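Local coordinates for bacteriohemerythrin (Methylococcus capsulatus, PDB 4XPX), which binds oxygen at a centre of two iron atoms and may store it or deliver it to oxygen-requiring enzymes, at residues A[1-5]-A[25-29]; A[8-12]-A[117-122]; A[58-62]-A[76-81]; A[64-70]-A[123-128]. All coordinates share one frame; numbering follows the deposited sequence.

Contacts 2 and 3 meet at the di-iron centre and share both irons and two waters. Asp121 of contact 2 and Glu61 of contact 3 each bridge the metals, while contact 3 alone adds histidine ligands. Contact 4 lies on the same side of the chain's centre as both and shares helix 40-67 with contact 3. Its Tyr124 hydroxyl hydrogen-bonds to Glu61. Contact 1 holds no iron ligand, though its Trp5 packs on His21. It fixes the N-terminal loop by an amide and sulfur-aromatic packing, and meets contact 2 where Phe25 packs on Phe10 and Ile117. All four are partly buried, with metal ligands and aromatic rings inside and lysines at the more exposed edges of contacts 2 to 4.

Contact 1 (A[1-5]-A[25-29]); sequences ALMTW and FDMVN
Met3 lays its methyl over the Phe25 ring, with CE 3.4 Å from the ring centroid and almost on the ring normal. This is a CH-pi contact. SD lies over the same face, farther out, which makes the pair a Met-aromatic contact as well. It ties the N-terminal loop to helix 15-34 of the hemerythrin four-helix bundle. The Met3 chain is bent at its last torsion (chi3 69°), which turns CE onto the ring while SD rests 3.7 Å from Val28 CG1. The opposite face of Phe25 receives the edge of the Trp5 five-membered ring. This is a T-shaped pair with planes at 66°, and Trp5 CD1 sits toward the rim of the phenyl ring. Phe25 is therefore clamped from two sides by residues of one loop. Lys22 makes a cation-pi contact with Trp5, and Ile117 of helix 103-121 also packs on Phe25. Asn29 grips the backbone of Met3 with both ends of its amide. Its OD1 accepts from Met3 N at 2.8 Å, and the donor is tilted 18° from the carbonyl plane. The second bond, from Asn29 ND2 to Met3 O, is 3.0 Å long and nearly straight, with Met3 O close to the plane of the Asn29 amide. Shortened to alanine, this residue would lose both amide bonds, and Met3 N and Met3 O would probably be left without these partners. Next to the amide, Leu2 CD2 reaches Val28 CG1 at 3.9 Å.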
loop_
_atom_site.group_PDB
_atom_site.type_symbol
_atom_site.label_atom_id
_atom_site.label_comp_id
_atom_site.label_asym_id
_atom_site.label_seq_id
_atom_site.Cartn_x
_atom_site.Cartn_y
_atom_site.Cartn_z
ATOM N N ALA A 1 -12.394 -7.987 -5.413
ATOM C CA ALA A 1 -11.902 -8.760 -6.471
ATOM C C ALA A 1 -10.501 -9.125 -6.591
ATOM O O ALA A 1 -10.205 -10.324 -6.421
ATOM C CB ALA A 1 -12.299 -8.061 -7.762
ATOM N N LEU A 2 -9.620 -8.192 -6.902
ATOM C CA LEU A 2 -8.250 -8.570 -7.074
ATOM C C LEU A 2 -7.663 -9.200 -5.790
ATOM O O LEU A 2 -6.956 -10.223 -5.880
ATOM C CB LEU A 2 -7.435 -7.354 -7.501
ATOM C CG LEU A 2 -5.935 -7.643 -7.674
ATOM C CD1 LEU A 2 -5.648 -8.621 -8.788
ATOM C CD2 LEU A 2 -5.239 -6.321 -7.936
ATOM N N MET A 3 -7.857 -8.523 -4.668
ATOM C CA MET A 3 -7.194 -8.835 -3.396
ATOM C C MET A 3 -8.173 -9.341 -2.382
ATOM O O MET A 3 -9.312 -8.829 -2.299
ATOM C CB MET A 3 -6.508 -7.607 -2.836
ATOM C CG MET A 3 -5.448 -7.073 -3.826
ATOM S SD MET A 3 -4.330 -5.851 -3.078
ATOM C CE MET A 3 -3.422 -6.902 -1.953
ATOM N N THR A 4 -7.753 -10.263 -1.552
ATOM C CA THR A 4 -8.543 -10.745 -0.419
ATOM C C THR A 4 -7.661 -10.780 0.814
ATOM O O THR A 4 -6.604 -11.427 0.817
ATOM C CB THR A 4 -9.077 -12.164 -0.658
ATOM O OG1 THR A 4 -9.942 -12.140 -1.800
ATOM C CG2 THR A 4 -9.868 -12.667 0.500
ATOM N N TRP A 5 -8.001 -10.057 1.855
ATOM C CA TRP A 5 -7.273 -10.073 3.121
ATOM C C TRP A 5 -7.712 -11.256 3.943
ATOM O O TRP A 5 -8.932 -11.473 4.111
ATOM C CB TRP A 5 -7.517 -8.745 3.844
ATOM C CG TRP A 5 -6.619 -8.604 5.073
ATOM C CD1 TRP A 5 -5.479 -7.822 5.119
ATOM C CD2 TRP A 5 -6.827 -9.073 6.411
ATOM N NE1 TRP A 5 -4.964 -7.842 6.392
ATOM C CE2 TRP A 5 -5.755 -8.627 7.181
ATOM C CE3 TRP A 5 -7.797 -9.919 7.024
ATOM C CZ2 TRP A 5 -5.612 -8.919 8.557
ATOM C CZ3 TRP A 5 -7.653 -10.198 8.367
ATOM C CH2 TRP A 5 -6.592 -9.723 9.104
ATOM N N PHE A 25 -6.491 -2.753 0.623
ATOM C CA PHE A 25 -6.940 -3.836 -0.285
ATOM C C PHE A 25 -8.246 -3.413 -0.960
ATOM O O PHE A 25 -8.439 -3.633 -2.172
ATOM C CB PHE A 25 -7.153 -5.159 0.435
ATOM C CG PHE A 25 -5.916 -5.941 0.808
ATOM C CD1 PHE A 25 -4.677 -5.350 1.135
ATOM C CD2 PHE A 25 -5.981 -7.308 0.819
ATOM C CE1 PHE A 25 -3.612 -6.151 1.521
ATOM C CE2 PHE A 25 -4.890 -8.106 1.163
ATOM C CZ PHE A 25 -3.708 -7.533 1.556
ATOM N N ASP A 26 -9.171 -2.838 -0.201
ATOM C CA ASP A 26 -10.453 -2.399 -0.797
ATOM C C ASP A 26 -10.214 -1.331 -1.836
ATOM O O ASP A 26 -10.884 -1.310 -2.915
ATOM C CB ASP A 26 -11.372 -1.912 0.303
ATOM C CG ASP A 26 -12.023 -2.977 1.119
ATOM O OD1 ASP A 26 -12.018 -4.187 0.742
ATOM O OD2 ASP A 26 -12.635 -2.660 2.246
ATOM N N MET A 27 -9.316 -0.390 -1.565
ATOM C CA MET A 27 -9.081 0.707 -2.505
ATOM C C MET A 27 -8.344 0.208 -3.743
ATOM O O MET A 27 -8.620 0.722 -4.876
ATOM C CB MET A 27 -8.302 1.838 -1.779
ATOM C CG MET A 27 -9.110 2.459 -0.667
ATOM S SD MET A 27 -8.264 3.854 0.120
ATOM C CE MET A 27 -8.654 5.183 -1.061
ATOM N N VAL A 28 -7.409 -0.738 -3.611
ATOM C CA VAL A 28 -6.787 -1.402 -4.776
ATOM C C VAL A 28 -7.865 -2.095 -5.583
ATOM O O VAL A 28 -7.853 -2.032 -6.839
ATOM C CB VAL A 28 -5.707 -2.369 -4.349
ATOM C CG1 VAL A 28 -5.228 -3.214 -5.511
ATOM C CG2 VAL A 28 -4.511 -1.646 -3.720
ATOM N N ASN A 29 -8.763 -2.799 -4.930
ATOM C CA ASN A 29 -9.790 -3.532 -5.672
ATOM C C ASN A 29 -10.642 -2.610 -6.484
ATOM O O ASN A 29 -11.002 -2.948 -7.644
ATOM C CB ASN A 29 -10.655 -4.330 -4.676
ATOM C CG ASN A 29 -9.925 -5.561 -4.172
ATOM O OD1 ASN A 29 -8.913 -5.959 -4.728
ATOM N ND2 ASN A 29 -10.426 -6.182 -3.106
HETATM O O HOH W 1 -10.607 -7.092 0.427
#

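Contact 2 (A[8-12]-A[117-122]); sequences AEFGT and IPKVDK. With FE2 (Fe (II) ion), chain C; FE2 (Fe (II) ion), chain B.
Phe10 and Pro118 lie side by side and point the same way, with Pro118 CG at the edge of the phenyl ring, 3.9 Å from Phe10 CD1. Ile117 instead crosses Phe10 at about a right angle. Its CG2 branch is anti to the backbone N, and this sets the methyl 3.9 Å from Phe10 CB and also against Phe10 O. Thr12 and Asp121 run alongside each other, with Thr12 CG2 nearest to Asp121 CB, at 4.1 Å. The contact packs helix 7-10 and the loop after it against the end of helix 103-121 in the hemerythrin four-helix bundle. That end has a wider pi-type turn, closed by Lys122 N to Ile117 O. Asp121 is a bridging carboxylate of the di-iron site. Its OD1 binds one iron at 2.1 Å and its OD2 the other at 2.1 Å. His21, His57, Glu61, His76, His80 and His116 complete the protein ligands. Lys122 stretches across the loop with its chain extended, and CE lies 3.2 Å from Glu9 O. Its NZ makes a weak bond to Ala8 O and donates a hydrogen bond to a water 2.7 Å from NZ, which can donate to Gly11 O. A leucine in its place would probably leave Ala8 O and that water without their charged donor. A second water donates to both Thr12 O and Lys122 O.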
loop_
_atom_site.group_PDB
_atom_site.type_symbol
_atom_site.label_atom_id
_atom_site.label_comp_id
_atom_site.label_asym_id
_atom_site.label_seq_id
_atom_site.Cartn_x
_atom_site.Cartn_y
_atom_site.Cartn_z
ATOM N N ALA A 8 -4.519 -15.382 8.248
ATOM C CA ALA A 8 -3.438 -16.305 8.031
ATOM C C ALA A 8 -2.348 -15.738 7.124
ATOM O O ALA A 8 -1.134 -15.888 7.305
ATOM C CB ALA A 8 -3.913 -17.644 7.430
ATOM N N GLU A 9 -2.794 -15.076 6.029
ATOM C CA GLU A 9 -1.791 -14.548 5.092
ATOM C C GLU A 9 -1.129 -13.271 5.620
ATOM O O GLU A 9 0.045 -13.089 5.431
ATOM C CB GLU A 9 -2.467 -14.237 3.759
ATOM C CG GLU A 9 -2.934 -15.398 2.908
ATOM C CD GLU A 9 -4.104 -14.854 1.793
ATOM O OE1 GLU A 9 -5.268 -14.693 2.091
ATOM O OE2 GLU A 9 -3.544 -14.617 0.786
ATOM N N PHE A 10 -1.975 -12.394 6.242
ATOM C CA PHE A 10 -1.568 -11.013 6.372
ATOM C C PHE A 10 -1.670 -10.483 7.753
ATOM O O PHE A 10 -1.232 -9.319 8.012
ATOM C CB PHE A 10 -2.367 -10.099 5.438
ATOM C CG PHE A 10 -2.230 -10.477 3.982
ATOM C CD1 PHE A 10 -0.986 -10.557 3.400
ATOM C CD2 PHE A 10 -3.334 -10.768 3.225
ATOM C CE1 PHE A 10 -0.866 -10.950 2.097
ATOM C CE2 PHE A 10 -3.209 -11.241 1.915
ATOM C CZ PHE A 10 -1.944 -11.296 1.362
ATOM N N GLY A 11 -2.218 -11.212 8.727
ATOM C CA GLY A 11 -2.371 -10.651 10.054
ATOM C C GLY A 11 -1.082 -10.322 10.718
ATOM O O GLY A 11 -0.205 -11.167 10.762
ATOM N N THR A 12 -0.963 -9.134 11.275
ATOM C CA THR A 12 0.223 -8.632 11.931
ATOM C C THR A 12 0.166 -8.703 13.413
ATOM O O THR A 12 1.198 -8.444 14.074
ATOM C CB THR A 12 0.525 -7.185 11.541
ATOM O OG1 THR A 12 -0.500 -6.347 12.064
ATOM C CG2 THR A 12 0.728 -7.011 10.051
ATOM N N ILE A 117 3.637 -7.239 3.296
ATOM C CA ILE A 117 2.924 -7.421 4.542
ATOM C C ILE A 117 3.430 -8.660 5.301
ATOM O O ILE A 117 3.776 -8.580 6.468
ATOM C CB ILE A 117 1.411 -7.359 4.362
ATOM C CG1 ILE A 117 0.996 -5.962 3.928
ATOM C CG2 ILE A 117 0.719 -7.774 5.674
ATOM C CD1 ILE A 117 -0.415 -5.883 3.386
ATOM N N PRO A 118 3.561 -9.830 4.656
ATOM C CA PRO A 118 4.017 -11.025 5.412
ATOM C C PRO A 118 5.492 -10.952 5.727
ATOM O O PRO A 118 5.888 -11.508 6.776
ATOM C CB PRO A 118 3.749 -12.180 4.459
ATOM C CG PRO A 118 2.723 -11.678 3.502
ATOM C CD PRO A 118 3.037 -10.260 3.339
ATOM N N LYS A 119 6.333 -10.389 4.858
ATOM C CA LYS A 119 7.779 -10.502 5.024
ATOM C C LYS A 119 8.398 -9.328 5.747
ATOM O O LYS A 119 9.599 -9.415 6.167
ATOM C CB LYS A 119 8.511 -10.740 3.685
ATOM C CG LYS A 119 8.040 -11.952 2.999
ATOM C CD LYS A 119 8.638 -12.484 1.846
ATOM C CE LYS A 119 7.781 -13.723 1.461
ATOM N NZ LYS A 119 6.782 -13.460 0.357
ATOM N N VAL A 120 7.659 -8.210 5.813
ATOM C CA VAL A 120 8.209 -6.997 6.400
ATOM C C VAL A 120 7.301 -6.539 7.533
ATOM O O VAL A 120 7.748 -6.392 8.671
ATOM C CB VAL A 120 8.425 -5.871 5.323
ATOM C CG1 VAL A 120 9.163 -4.699 5.962
ATOM C CG2 VAL A 120 9.184 -6.419 4.136
ATOM N N ASP A 121 6.003 -6.323 7.289
ATOM C CA ASP A 121 5.130 -5.856 8.349
ATOM C C ASP A 121 4.956 -6.864 9.459
ATOM O O ASP A 121 4.922 -6.489 10.644
ATOM C CB ASP A 121 3.741 -5.436 7.819
ATOM C CG ASP A 121 3.742 -4.159 7.022
ATOM O OD1 ASP A 121 4.741 -3.405 7.069
ATOM O OD2 ASP A 121 2.695 -3.937 6.353
ATOM N N LYS A 122 4.789 -8.148 9.167
ATOM C CA LYS A 122 4.570 -9.079 10.245
ATOM C C LYS A 122 5.685 -9.003 11.254
ATOM O O LYS A 122 5.483 -9.365 12.471
ATOM C CB LYS A 122 4.386 -10.519 9.752
ATOM C CG LYS A 122 3.004 -10.783 9.197
ATOM C CD LYS A 122 2.902 -12.304 8.813
ATOM C CE LYS A 122 1.575 -12.586 8.147
ATOM N NZ LYS A 122 1.380 -14.085 8.159
HETATM FE FE FE2 C . 1.764 -2.085 5.969
HETATM FE FE FE2 B . 5.177 -1.554 6.091
HETATM O O HOH W 2 -0.537 -13.874 10.012
HETATM O O HOH W 3 3.154 -10.372 13.437
HETATM O O HOH W 4 3.243 -1.276 4.925
HETATM O O HOH W 5 1.315 -2.348 3.508
#

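Contact 3 (A[58-62]-A[76-81]); sequences FKSEE and HKAEHD. With FE2 (Fe (II) ion), chain B; FE2 (Fe (II) ion), chain C.
Phe58 and His80 hold the same first torsion, with CG anti to the carbonyl carbon (chi1 -69° in each), and their rings meet between helices 40-67 and 73-95. These are antiparallel neighbours in the hemerythrin four-helix bundle, with local axes at 172°. The rings form an offset stack with centroids 3.9 Å apart and planes almost parallel. At its edge the imidazole is held at both nitrogens. NE2 binds an iron at 2.2 Å. ND1 donates to Glu62 OE2, on that oxygen's anti lone pair and in the plane of the ring. The stack and these two bonds together fix the ring's rotation. The carboxylate would probably make the histidine a more electron-rich ligand. His76 NE2 and Glu61 OE1 bind the same iron. Glu61 OE2 binds the second iron at 2.2 Å, so the carboxylate bridges the metals, with Tyr124 as its further polar partner. His116 and Asp121 complete the protein ligands of the first iron. On the outer side, Lys77 lays its aliphatic chain across Glu62 and makes a salt bridge with Asp81. A water donates to Glu62 OE2 at 2.7 Å and to Asp81 OD1 at 2.8 Å.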
loop_
_atom_site.group_PDB
_atom_site.type_symbol
_atom_site.label_atom_id
_atom_site.label_comp_id
_atom_site.label_asym_id
_atom_site.label_seq_id
_atom_site.Cartn_x
_atom_site.Cartn_y
_atom_site.Cartn_z
ATOM N N PHE A 58 1.883 4.266 5.664
ATOM C CA PHE A 58 3.325 4.159 5.901
ATOM C C PHE A 58 3.730 5.063 7.026
ATOM O O PHE A 58 4.563 4.664 7.892
ATOM C CB PHE A 58 4.103 4.490 4.631
ATOM C CG PHE A 58 3.959 3.443 3.515
ATOM C CD1 PHE A 58 4.463 3.789 2.263
ATOM C CD2 PHE A 58 3.431 2.196 3.716
ATOM C CE1 PHE A 58 4.425 2.878 1.218
ATOM C CE2 PHE A 58 3.411 1.332 2.636
ATOM C CZ PHE A 58 3.916 1.632 1.427
ATOM N N LYS A 59 3.248 6.279 7.067
ATOM C CA LYS A 59 3.567 7.221 8.152
ATOM C C LYS A 59 3.100 6.658 9.460
ATOM O O LYS A 59 3.782 6.854 10.504
ATOM C CB LYS A 59 2.980 8.576 7.846
ATOM C CG LYS A 59 3.646 9.337 6.778
ATOM C CD LYS A 59 2.873 10.661 6.584
ATOM C CE LYS A 59 3.450 11.479 5.465
ATOM N NZ LYS A 59 2.442 12.609 5.444
ATOM N N SER A 60 1.943 6.037 9.488
ATOM C CA SER A 60 1.438 5.479 10.723
ATOM C C SER A 60 2.323 4.379 11.249
ATOM O O SER A 60 2.685 4.353 12.469
ATOM C CB SER A 60 0.044 4.919 10.506
ATOM O OG SER A 60 -0.926 5.868 10.060
ATOM N N GLU A 61 2.711 3.445 10.386
ATOM C CA GLU A 61 3.614 2.381 10.791
ATOM C C GLU A 61 4.961 2.999 11.227
ATOM O O GLU A 61 5.549 2.537 12.259
ATOM C CB GLU A 61 3.929 1.419 9.637
ATOM C CG GLU A 61 2.782 0.481 9.284
ATOM C CD GLU A 61 3.214 -0.556 8.254
ATOM O OE1 GLU A 61 4.309 -0.446 7.735
ATOM O OE2 GLU A 61 2.376 -1.497 8.023
ATOM N N GLU A 62 5.480 3.935 10.495
ATOM C CA GLU A 62 6.822 4.482 10.803
ATOM C C GLU A 62 6.808 5.188 12.117
ATOM O O GLU A 62 7.799 5.060 12.897
ATOM C CB GLU A 62 7.264 5.417 9.683
ATOM C CG GLU A 62 7.607 4.656 8.424
ATOM C CD GLU A 62 7.648 5.504 7.171
ATOM O OE1 GLU A 62 7.869 6.773 7.283
ATOM O OE2 GLU A 62 7.547 4.974 6.028
ATOM N N HIS A 76 12.839 -0.910 7.110
ATOM C CA HIS A 76 11.426 -0.959 6.749
ATOM C C HIS A 76 11.005 0.324 6.107
ATOM O O HIS A 76 10.341 0.331 5.018
ATOM C CB HIS A 76 10.643 -1.270 8.005
ATOM C CG HIS A 76 9.215 -1.582 7.784
ATOM N ND1 HIS A 76 8.597 -2.524 8.569
ATOM C CD2 HIS A 76 8.254 -1.084 6.948
ATOM C CE1 HIS A 76 7.309 -2.576 8.151
ATOM N NE2 HIS A 76 7.055 -1.713 7.204
ATOM N N LYS A 77 11.372 1.470 6.675
ATOM C CA LYS A 77 11.070 2.758 6.048
ATOM C C LYS A 77 11.647 2.844 4.677
ATOM O O LYS A 77 11.026 3.446 3.769
ATOM C CB LYS A 77 11.557 3.890 6.922
ATOM C CG LYS A 77 11.256 5.259 6.340
ATOM C CD LYS A 77 11.557 6.371 7.282
ATOM C CE LYS A 77 11.106 7.737 6.782
ATOM N NZ LYS A 77 11.787 8.111 5.573
ATOM N N ALA A 78 12.856 2.324 4.465
ATOM C CA ALA A 78 13.447 2.356 3.105
ATOM C C ALA A 78 12.600 1.637 2.108
ATOM O O ALA A 78 12.474 2.075 0.946
ATOM C CB ALA A 78 14.866 1.849 3.159
ATOM N N GLU A 79 12.004 0.502 2.482
ATOM C CA GLU A 79 11.084 -0.200 1.578
ATOM C C GLU A 79 9.891 0.658 1.229
ATOM O O GLU A 79 9.477 0.775 0.067
ATOM C CB GLU A 79 10.627 -1.534 2.129
ATOM C CG GLU A 79 11.732 -2.506 2.517
ATOM C CD GLU A 79 12.730 -2.900 1.464
ATOM O OE1 GLU A 79 12.451 -2.720 0.259
ATOM O OE2 GLU A 79 13.896 -3.387 1.840
ATOM N N HIS A 80 9.300 1.269 2.236
ATOM C CA HIS A 80 8.161 2.213 2.009
ATOM C C HIS A 80 8.570 3.304 1.063
ATOM O O HIS A 80 7.827 3.629 0.091
ATOM C CB HIS A 80 7.722 2.866 3.297
ATOM C CG HIS A 80 7.070 1.950 4.271
ATOM N ND1 HIS A 80 6.742 2.394 5.530
ATOM C CD2 HIS A 80 6.594 0.681 4.219
ATOM C CE1 HIS A 80 6.117 1.404 6.172
ATOM N NE2 HIS A 80 5.987 0.348 5.374
ATOM N N ASP A 81 9.736 3.934 1.307
ATOM C CA ASP A 81 10.116 5.128 0.539
ATOM C C ASP A 81 10.364 4.753 -0.912
ATOM O O ASP A 81 9.997 5.598 -1.805
ATOM C CB ASP A 81 11.295 5.781 1.173
ATOM C CG ASP A 81 10.958 6.507 2.508
ATOM O OD1 ASP A 81 9.819 6.816 2.800
ATOM O OD2 ASP A 81 11.891 6.833 3.234
HETATM FE FE FE2 B . 5.177 -1.554 6.091
HETATM FE FE FE2 C . 1.764 -2.085 5.969
HETATM O O HOH W 6 7.189 6.200 3.603
HETATM O O HOH W 4 3.243 -1.276 4.925
HETATM O O HOH W 5 1.315 -2.348 3.508
#

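Contact 4 (A[64-70]-A[123-128]); sequences EMQKKGY and LYGPCL
Tyr70 and Cys127 bring their backbones together, with CA atoms 6.3 Å apart, just past the end of helix 40-67, where Gly69, with positive phi, closes a Schellman motif. The Tyr70 ring then lies across the start of the 123-128 segment. Its CG is anti to the backbone N (chi1 172°), which carries the ring over to Tyr124. Tyr124 CB sits over one face of that ring, 3.9 Å from the centroid, in a CH-pi contact. Cys127 SG comes at the edge of the same ring as a sulfur-aromatic neighbour, and Cys127 CB touches Tyr70 CD1 at 3.8 Å. At the far end of the ring, Tyr70 OH rests 3.3 Å from Leu123 CB. The contact joins the end of one long helix of the hemerythrin four-helix bundle to the short C-terminal helix 125-129. Met65 crosses Tyr124 at about a right angle. Met65 SD approaches the ring obliquely, 4.0 Å from Tyr124 CD2, as a Met-aromatic contact. The Tyr124 hydroxyl turns inward and hydrogen-bonds to Glu61, a ligand of both irons. This second-shell bond probably steadies the bridging carboxylate. Leu128 spreads its two methyls over helix 40-67, with CD1 4.0 Å from Met65 CA and CD2 3.9 Å from Glu64 CB. Lys68, its chain extended, crosses Leu128 at a slant. Its NZ makes a weak hydrogen bond to Leu128 O. The same NZ also donates to a water at 3.0 Å, and that water donates to Cys127 O.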
loop_
_atom_site.group_PDB
_atom_site.type_symbol
_atom_site.label_atom_id
_atom_site.label_comp_id
_atom_site.label_asym_id
_atom_site.label_seq_id
_atom_site.Cartn_x
_atom_site.Cartn_y
_atom_site.Cartn_z
ATOM N N GLU A 64 4.983 4.619 14.741
ATOM C CA GLU A 64 4.946 3.637 15.798
ATOM C C GLU A 64 6.243 2.880 15.909
ATOM O O GLU A 64 6.751 2.674 17.046
ATOM C CB GLU A 64 3.767 2.713 15.570
ATOM C CG GLU A 64 2.394 3.286 15.754
ATOM C CD GLU A 64 2.176 4.044 17.023
ATOM O OE1 GLU A 64 2.400 3.371 18.013
ATOM O OE2 GLU A 64 1.871 5.284 17.043
ATOM N N MET A 65 6.791 2.426 14.821
ATOM C CA MET A 65 8.064 1.750 14.857
ATOM C C MET A 65 9.152 2.615 15.479
ATOM O O MET A 65 9.946 2.120 16.342
ATOM C CB MET A 65 8.523 1.337 13.453
ATOM C CG MET A 65 7.770 0.133 12.897
ATOM S SD MET A 65 8.456 -0.447 11.299
ATOM C CE MET A 65 7.829 0.820 10.132
ATOM N N GLN A 66 9.151 3.931 15.071
ATOM C CA GLN A 66 10.364 4.605 15.545
ATOM C C GLN A 66 10.200 4.966 17.016
ATOM O O GLN A 66 11.170 4.841 17.808
ATOM C CB GLN A 66 10.657 5.855 14.714
ATOM C CG GLN A 66 11.976 6.532 15.049
ATOM C CD GLN A 66 12.312 7.661 14.098
ATOM O OE1 GLN A 66 11.601 7.889 13.118
ATOM N NE2 GLN A 66 13.398 8.373 14.381
ATOM N N LYS A 67 8.989 5.274 17.458
ATOM C CA LYS A 67 8.725 5.641 18.865
ATOM C C LYS A 67 8.999 4.512 19.755
ATOM O O LYS A 67 9.458 4.732 20.918
ATOM C CB LYS A 67 7.268 6.006 18.954
ATOM C CG LYS A 67 6.673 6.185 20.235
ATOM C CD LYS A 67 5.192 6.631 19.970
ATOM C CE LYS A 67 4.589 7.228 21.224
ATOM N NZ LYS A 67 5.546 8.146 22.049
ATOM N N LYS A 68 8.842 3.274 19.335
ATOM C CA LYS A 68 9.063 2.133 20.155
ATOM C C LYS A 68 10.468 1.550 19.985
ATOM O O LYS A 68 10.782 0.526 20.630
ATOM C CB LYS A 68 8.003 1.068 19.860
ATOM C CG LYS A 68 6.616 1.563 20.288
ATOM C CD LYS A 68 5.470 0.678 19.910
ATOM C CE LYS A 68 4.134 1.182 20.670
ATOM N NZ LYS A 68 2.922 0.247 20.444
ATOM N N GLY A 69 11.300 2.152 19.201
ATOM C CA GLY A 69 12.643 1.596 19.042
ATOM C C GLY A 69 12.674 0.280 18.304
ATOM O O GLY A 69 13.604 -0.527 18.551
ATOM N N TYR A 70 11.734 0.071 17.378
ATOM C CA TYR A 70 11.675 -1.184 16.663
ATOM C C TYR A 70 13.019 -1.451 15.896
ATOM O O TYR A 70 13.549 -0.563 15.267
ATOM C CB TYR A 70 10.515 -1.098 15.654
ATOM C CG TYR A 70 10.496 -2.293 14.707
ATOM C CD1 TYR A 70 10.351 -3.553 15.188
ATOM C CD2 TYR A 70 10.605 -2.116 13.334
ATOM C CE1 TYR A 70 10.316 -4.629 14.371
ATOM C CE2 TYR A 70 10.603 -3.147 12.500
ATOM C CZ TYR A 70 10.483 -4.427 12.959
ATOM O OH TYR A 70 10.458 -5.529 12.155
ATOM N N LEU A 123 6.890 -8.696 10.846
ATOM C CA LEU A 123 8.044 -8.693 11.757
ATOM C C LEU A 123 7.889 -7.659 12.853
ATOM O O LEU A 123 8.554 -7.825 13.935
ATOM C CB LEU A 123 9.330 -8.427 11.013
ATOM C CG LEU A 123 9.647 -9.490 9.969
ATOM C CD1 LEU A 123 10.979 -9.196 9.276
ATOM C CD2 LEU A 123 9.668 -10.888 10.489
ATOM N N TYR A 124 7.086 -6.599 12.701
ATOM C CA TYR A 124 6.925 -5.656 13.789
ATOM C C TYR A 124 5.887 -6.055 14.816
ATOM O O TYR A 124 5.681 -5.348 15.774
ATOM C CB TYR A 124 6.674 -4.183 13.309
ATOM C CG TYR A 124 5.451 -3.952 12.460
ATOM C CD1 TYR A 124 4.185 -4.388 12.823
ATOM C CD2 TYR A 124 5.555 -3.188 11.287
ATOM C CE1 TYR A 124 3.066 -4.126 12.037
ATOM C CE2 TYR A 124 4.474 -2.965 10.486
ATOM C CZ TYR A 124 3.236 -3.428 10.824
ATOM O OH TYR A 124 2.109 -3.273 10.045
ATOM N N GLY A 125 5.230 -7.190 14.610
ATOM C CA GLY A 125 4.115 -7.530 15.486
ATOM C C GLY A 125 4.521 -7.611 16.947
ATOM O O GLY A 125 3.870 -7.014 17.771
ATOM N N PRO A 126 5.589 -8.383 17.291
ATOM C CA PRO A 126 5.908 -8.485 18.761
ATOM C C PRO A 126 6.174 -7.110 19.325
ATOM O O PRO A 126 5.750 -6.836 20.510
ATOM C CB PRO A 126 7.116 -9.411 18.739
ATOM C CG PRO A 126 6.847 -10.263 17.594
ATOM C CD PRO A 126 6.295 -9.352 16.508
ATOM N N CYS A 127 6.903 -6.228 18.654
ATOM C CA CYS A 127 7.244 -4.940 19.198
ATOM C C CYS A 127 6.027 -4.039 19.309
ATOM O O CYS A 127 5.769 -3.390 20.367
ATOM C CB CYS A 127 8.295 -4.258 18.267
ATOM S SG CYS A 127 8.828 -2.626 18.816
ATOM N N LEU A 128 5.197 -3.968 18.260
ATOM C CA LEU A 128 4.113 -3.001 18.218
ATOM C C LEU A 128 2.886 -3.490 18.925
ATOM O O LEU A 128 2.104 -2.628 19.337
ATOM C CB LEU A 128 3.736 -2.590 16.828
ATOM C CG LEU A 128 4.558 -1.477 16.190
ATOM C CD1 LEU A 128 6.065 -1.379 16.432
ATOM C CD2 LEU A 128 4.154 -1.129 14.791
HETATM O O HOH W 7 4.292 -1.975 22.017
#